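Local coordinates for protein SxtG (PDB 6U1R) that transfers amidino groups as an amidinotransferase of the saxitoxin biosynthetic pathway, probably through a covalent amidino-cysteine intermediate, at residues P135-F139 against M151-R156; F227-V233 against P260-I265. Residues are numbered along the deposited sequence.

Interaction 1 of 2, residues P135-F139 against M151-R156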
loop_
_atom_site.group_PDB
_atom_site.type_symbol
_atom_site.label_atom_id
_atom_site.label_comp_id
_atom_site.label_asym_id
_atom_site.label_seq_id
_atom_site.Cartn_x
_atom_site.Cartn_y
_atom_site.Cartn_z
ATOM N N PRO A 135 2.361 -17.616 -0.120
ATOM C CA PRO A 135 2.937 -16.373 0.426
ATOM C C PRO A 135 3.859 -15.639 -0.548
ATOM O O PRO A 135 3.951 -14.396 -0.508
ATOM C CB PRO A 135 3.729 -16.847 1.660
ATOM C CG PRO A 135 3.383 -18.253 1.876
ATOM C CD PRO A 135 2.726 -18.807 0.661
ATOM N N ARG A 136 4.561 -16.384 -1.410
ATOM C CA ARG A 136 5.522 -15.794 -2.337
ATOM C C ARG A 136 4.862 -14.813 -3.308
ATOM O O ARG A 136 5.529 -13.914 -3.830
ATOM C CB ARG A 136 6.225 -16.918 -3.119
ATOM C CG ARG A 136 7.369 -16.498 -4.040
ATOM C CD ARG A 136 8.668 -16.227 -3.305
ATOM N NE ARG A 136 9.095 -17.357 -2.472
ATOM C CZ ARG A 136 10.211 -17.361 -1.746
ATOM N NH1 ARG A 136 11.047 -16.328 -1.802
ATOM N NH2 ARG A 136 10.512 -18.401 -0.986
ATOM N N ASP A 137 3.568 -14.987 -3.600
ATOM C CA ASP A 137 2.906 -14.113 -4.572
ATOM C C ASP A 137 2.622 -12.721 -4.018
ATOM O O ASP A 137 2.515 -11.756 -4.786
ATOM C CB ASP A 137 1.565 -14.716 -5.017
ATOM C CG ASP A 137 1.699 -16.061 -5.692
ATOM O OD1 ASP A 137 2.848 -16.507 -5.957
ATOM O OD2 ASP A 137 0.629 -16.683 -5.965
ATOM N N VAL A 138 2.476 -12.600 -2.703
ATOM C CA VAL A 138 1.768 -11.488 -2.081
ATOM C C VAL A 138 2.745 -10.451 -1.549
ATOM O O VAL A 138 2.413 -9.264 -1.453
ATOM C CB VAL A 138 0.859 -12.023 -0.952
ATOM C CG1 VAL A 138 0.134 -10.881 -0.221
ATOM C CG2 VAL A 138 -0.138 -13.027 -1.537
ATOM N N PHE A 139 3.958 -10.894 -1.193
ATOM C CA PHE A 139 4.950 -10.063 -0.516
ATOM C C PHE A 139 6.330 -10.285 -1.116
ATOM O O PHE A 139 6.683 -11.414 -1.448
ATOM C CB PHE A 139 5.098 -10.385 0.979
ATOM C CG PHE A 139 3.803 -10.463 1.745
ATOM C CD1 PHE A 139 3.211 -9.316 2.224
ATOM C CD2 PHE A 139 3.199 -11.681 1.992
ATOM C CE1 PHE A 139 2.033 -9.373 2.957
ATOM C CE2 PHE A 139 2.000 -11.745 2.717
ATOM C CZ PHE A 139 1.425 -10.586 3.189
ATOM N N MET A 151 -1.539 -6.225 -6.307
ATOM C CA MET A 151 -1.846 -7.366 -7.155
ATOM C C MET A 151 -2.992 -7.084 -8.120
ATOM O O MET A 151 -3.997 -6.455 -7.760
ATOM C CB MET A 151 -2.164 -8.580 -6.279
ATOM C CG MET A 151 -0.986 -8.966 -5.360
ATOM S SD MET A 151 -1.336 -10.427 -4.333
ATOM C CE MET A 151 -1.087 -11.767 -5.498
ATOM N N ALA A 152 -2.839 -7.571 -9.357
ATOM C CA ALA A 152 -3.835 -7.307 -10.405
ATOM C C ALA A 152 -5.095 -8.152 -10.262
ATOM O O ALA A 152 -6.149 -7.778 -10.805
ATOM C CB ALA A 152 -3.221 -7.549 -11.788
ATOM N N ASP A 153 -5.018 -9.275 -9.550
ATOM C CA ASP A 153 -6.157 -10.181 -9.426
ATOM C C ASP A 153 -7.099 -9.684 -8.329
ATOM O O ASP A 153 -6.769 -9.719 -7.133
ATOM C CB ASP A 153 -5.656 -11.597 -9.159
ATOM C CG ASP A 153 -6.763 -12.635 -9.262
ATOM O OD1 ASP A 153 -7.913 -12.298 -8.914
ATOM O OD2 ASP A 153 -6.479 -13.774 -9.689
ATOM N N ARG A 154 -8.276 -9.199 -8.748
ATOM C CA ARG A 154 -9.281 -8.690 -7.824
ATOM C C ARG A 154 -9.585 -9.655 -6.685
ATOM O O ARG A 154 -9.801 -9.225 -5.557
ATOM C CB ARG A 154 -10.574 -8.382 -8.589
ATOM C CG ARG A 154 -10.486 -7.195 -9.526
ATOM C CD ARG A 154 -11.692 -7.199 -10.454
ATOM N NE ARG A 154 -11.786 -5.975 -11.245
ATOM C CZ ARG A 154 -12.489 -5.868 -12.369
ATOM N NH1 ARG A 154 -13.159 -6.927 -12.848
ATOM N NH2 ARG A 154 -12.535 -4.703 -13.008
ATOM N N ASN A 155 -9.649 -10.960 -6.960
ATOM C CA ASN A 155 -9.996 -11.889 -5.888
ATOM C C ASN A 155 -8.921 -11.972 -4.814
ATOM O O ASN A 155 -9.184 -12.510 -3.734
ATOM C CB ASN A 155 -10.261 -13.272 -6.460
ATOM C CG ASN A 155 -11.482 -13.305 -7.340
ATOM O OD1 ASN A 155 -11.405 -12.971 -8.515
ATOM N ND2 ASN A 155 -12.635 -13.685 -6.768
ATOM N N ARG A 156 -7.717 -11.478 -5.088
ATOM C CA ARG A 156 -6.616 -11.524 -4.131
ATOM C C ARG A 156 -6.402 -10.197 -3.402
ATOM O O ARG A 156 -5.401 -10.040 -2.707
ATOM C CB ARG A 156 -5.339 -11.976 -4.863
ATOM C CG ARG A 156 -5.563 -13.218 -5.729
ATOM C CD ARG A 156 -4.269 -13.784 -6.290
ATOM N NE ARG A 156 -3.473 -14.468 -5.271
ATOM C CZ ARG A 156 -2.370 -15.161 -5.528
ATOM N NH1 ARG A 156 -1.929 -15.266 -6.771
ATOM N NH2 ARG A 156 -1.729 -15.776 -4.539
#

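Interaction 2 of 2, residues F227-V233 against P260-I265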
loop_
_atom_site.group_PDB
_atom_site.type_symbol
_atom_site.label_atom_id
_atom_site.label_comp_id
_atom_site.label_asym_id
_atom_site.label_seq_id
_atom_site.Cartn_x
_atom_site.Cartn_y
_atom_site.Cartn_z
ATOM N N PHE A 227 15.785 -9.946 -10.747
ATOM C CA PHE A 227 15.298 -10.275 -12.085
ATOM C C PHE A 227 13.783 -10.408 -12.057
ATOM O O PHE A 227 13.238 -11.066 -11.168
ATOM C CB PHE A 227 15.949 -11.557 -12.587
ATOM C CG PHE A 227 17.427 -11.428 -12.740
ATOM C CD1 PHE A 227 17.968 -10.957 -13.924
ATOM C CD2 PHE A 227 18.271 -11.692 -11.683
ATOM C CE1 PHE A 227 19.323 -10.794 -14.065
ATOM C CE2 PHE A 227 19.643 -11.523 -11.825
ATOM C CZ PHE A 227 20.156 -11.068 -13.022
ATOM N N GLY A 228 13.111 -9.780 -13.024
ATOM C CA GLY A 228 11.666 -9.866 -13.123
ATOM C C GLY A 228 11.237 -10.089 -14.560
ATOM O O GLY A 228 12.062 -10.114 -15.479
ATOM N N GLN A 229 9.932 -10.259 -14.734
ATOM C CA GLN A 229 9.328 -10.346 -16.056
ATOM C C GLN A 229 7.983 -9.633 -16.041
ATOM O O GLN A 229 7.311 -9.574 -15.013
ATOM C CB GLN A 229 9.111 -11.809 -16.488
ATOM C CG GLN A 229 8.199 -12.563 -15.511
ATOM C CD GLN A 229 7.818 -13.965 -15.950
ATOM O OE1 GLN A 229 8.427 -14.543 -16.858
ATOM N NE2 GLN A 229 6.795 -14.531 -15.292
ATOM N N LYS A 230 7.589 -9.111 -17.202
ATOM C CA LYS A 230 6.183 -8.816 -17.454
ATOM C C LYS A 230 5.394 -10.123 -17.561
ATOM O O LYS A 230 5.935 -11.162 -17.932
ATOM C CB LYS A 230 6.039 -8.001 -18.743
ATOM C CG LYS A 230 6.652 -6.582 -18.665
ATOM C CD LYS A 230 6.438 -5.781 -19.959
ATOM C CE LYS A 230 5.049 -5.167 -19.991
ATOM N NZ LYS A 230 4.843 -4.396 -21.234
ATOM N N SER A 231 4.110 -10.077 -17.213
ATOM C CA SER A 231 3.277 -11.281 -17.194
ATOM C C SER A 231 1.820 -10.865 -17.298
ATOM O O SER A 231 1.510 -9.692 -17.497
ATOM C CB SER A 231 3.503 -12.094 -15.917
ATOM O OG SER A 231 2.930 -11.406 -14.836
ATOM N N HIS A 232 0.911 -11.835 -17.149
ATOM C CA HIS A 232 -0.503 -11.480 -17.122
ATOM C C HIS A 232 -0.913 -10.679 -15.892
ATOM O O HIS A 232 -2.046 -10.196 -15.879
ATOM C CB HIS A 232 -1.356 -12.726 -17.248
ATOM C CG HIS A 232 -1.320 -13.308 -18.625
ATOM N ND1 HIS A 232 -1.748 -12.607 -19.731
ATOM C CD2 HIS A 232 -0.867 -14.497 -19.087
ATOM C CE1 HIS A 232 -1.589 -13.348 -20.812
ATOM N NE2 HIS A 232 -1.059 -14.504 -20.450
ATOM N N VAL A 233 -0.050 -10.496 -14.889
ATOM C CA VAL A 233 -0.387 -9.666 -13.739
ATOM C C VAL A 233 0.609 -8.533 -13.479
ATOM O O VAL A 233 0.261 -7.601 -12.743
ATOM C CB VAL A 233 -0.561 -10.515 -12.457
ATOM C CG1 VAL A 233 -1.688 -11.518 -12.636
ATOM C CG2 VAL A 233 0.744 -11.210 -12.083
ATOM N N PRO A 260 3.411 -18.144 -23.262
ATOM C CA PRO A 260 2.250 -17.271 -23.506
ATOM C C PRO A 260 1.326 -17.130 -22.311
ATOM O O PRO A 260 0.546 -16.164 -22.267
ATOM C CB PRO A 260 1.520 -17.966 -24.677
ATOM C CG PRO A 260 2.542 -18.878 -25.287
ATOM C CD PRO A 260 3.412 -19.316 -24.152
ATOM N N GLU A 261 1.380 -18.079 -21.376
ATOM C CA GLU A 261 0.573 -18.140 -20.163
ATOM C C GLU A 261 1.271 -17.501 -18.951
ATOM O O GLU A 261 0.868 -17.767 -17.811
ATOM C CB GLU A 261 0.249 -19.605 -19.839
ATOM C CG GLU A 261 -0.559 -20.342 -20.922
ATOM C CD GLU A 261 0.291 -20.930 -22.035
ATOM O OE1 GLU A 261 1.415 -21.388 -21.751
ATOM O OE2 GLU A 261 -0.180 -20.965 -23.191
ATOM N N ALA A 262 2.323 -16.711 -19.183
ATOM C CA ALA A 262 3.264 -16.353 -18.126
ATOM C C ALA A 262 2.557 -15.712 -16.945
ATOM O O ALA A 262 1.787 -14.758 -17.099
ATOM C CB ALA A 262 4.340 -15.406 -18.660
ATOM N N LEU A 263 2.869 -16.228 -15.746
ATOM C CA LEU A 263 2.337 -15.707 -14.494
ATOM C C LEU A 263 3.248 -16.273 -13.398
ATOM O O LEU A 263 3.163 -17.461 -13.078
ATOM C CB LEU A 263 0.881 -16.113 -14.307
ATOM C CG LEU A 263 0.055 -15.705 -13.080
ATOM C CD1 LEU A 263 0.589 -14.560 -12.297
ATOM C CD2 LEU A 263 -1.360 -15.361 -13.544
ATOM N N HIS A 264 4.158 -15.432 -12.911
ATOM C CA HIS A 264 5.210 -15.752 -11.945
ATOM C C HIS A 264 6.431 -16.327 -12.651
ATOM O O HIS A 264 6.312 -16.999 -13.681
ATOM C CB HIS A 264 4.702 -16.682 -10.831
ATOM C CG HIS A 264 3.509 -16.125 -10.120
ATOM N ND1 HIS A 264 2.530 -16.915 -9.555
ATOM C CD2 HIS A 264 3.121 -14.842 -9.923
ATOM C CE1 HIS A 264 1.584 -16.140 -9.051
ATOM N NE2 HIS A 264 1.929 -14.879 -9.241
ATOM N N ILE A 265 7.610 -15.985 -12.132
ATOM C CA ILE A 265 8.883 -16.288 -12.787
ATOM C C ILE A 265 9.566 -17.533 -12.208
ATOM O O ILE A 265 10.585 -17.991 -12.768
ATOM C CB ILE A 265 9.810 -15.050 -12.706
ATOM C CG1 ILE A 265 10.850 -15.023 -13.846
ATOM C CG2 ILE A 265 10.480 -14.921 -11.310
ATOM C CD1 ILE A 265 11.651 -13.687 -13.920
#

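Interaction 1 of 2, residues P135-F139 against M151-R156
A buried salt bridge with a small apolar contact beside it joins the short helix 135-138 to the loop that follows strand 145-148. The guanidinium of Arg156 meets one carboxylate oxygen edge-on: Arg156 NH2 donates to Asp137 OD2 at 2.9 Å and Arg156 NH1 donates to the same Asp137 OD2 at 3.0 Å, with N-H...O angles of 148° and 141°. Arg156 NH2 also forms a salt bridge with Glu159, so the guanidinium serves two carboxylates. Next to the ion pair, Met151 reaches across with its thioether: Met151 SD lies 4.0 Å from Val138 CG2, and Met151 CE lies 3.7 Å from Asp137 O. The loop folds through an Asx turn (Asn155 N to Asp153 OD1, 2.9 Å), and Arg156 N donates to Asp153 O at 2.9 Å just before its side chain extends to Asp137. With 185 Å² buried, the contact is small, divided about equally between the ion pair and the Met151-Val138 packing. Asp137 also packs against His264, and Met151 lies near Asp215, both predicted active-site residues. A buried charge pair beside that histidine is consistent with a charged carboxylate held in place there.

Interaction 2 of 2, residues F227-V233 against P260-I265
Two hydrogen bonds from His232 fix the end of segment 227-233 to the loop 260-265. The backbone His232 N donates to Ala262 O at 3.1 Å with a nearly straight angle of 174°, and the ring His232 NE2 donates to Pro260 O at 2.9 Å and 148°. The imidazole thus presents its edge to the loop backbone, while His232 ND1 is hydrogen-bonded to the backbone N of Val206, so both ring nitrogens are engaged. An ST turn shapes this end of the segment: Val233 N donates to Ser231 OG at 3.1 Å, and the same hydroxyl bonds to Asp218. Asp218 also accepts from Gln229 NE2, which also lies 3.0 Å from His264 O.

Around these polar links the two segments pack closely, burying 488 Å² in all. The CA atoms of Ser231 and Ala262 approach to 5.2 Å, and Ser231 CB rests 3.4 Å from Ala262 O. At one end Val233 CG2 touches Leu263 CD1 at 3.4 Å; at the other, Ile265 lies along the strand, with Ile265 CD1 3.7 Å from Gly228 C.

His264, a predicted catalytic residue, takes a positive phi of 85°, and its CA-to-CB bond points away from segment 227-233; its NE2 bonds to Asp215, also predicted catalytic, as in the Asp-His pair of amidinotransferases. With backbone bonds at Pro260 and Ala262 and apolar packing at Leu263 and Ile265, the chemistry is consistent with a loop held by its backbone while the His264 imidazole pairs with Asp215.

From the N terminus, interaction 1 comes first: it closes a short loop of 11 intervening residues, seven of them in strands 139-142 and 145-148. Interaction 2 opens afterwards and closes a longer one of 26 residues, which includes helix 236-245 and strand 251-255. The two are therefore in series, neither nested nor crossed, yet their centres lie 13 Å apart and they touch: Asp137 OD2 is 3.3 Å from His264 CE1, and Ala152 CB is 3.6 Å from Val233 O. Together they bring helix 135-138 and the loop 151-156 against His264 of the 260-265 loop and Val233, just beyond strand 225-229, around the predicted active-site residues Asp215, His264 and Cys368.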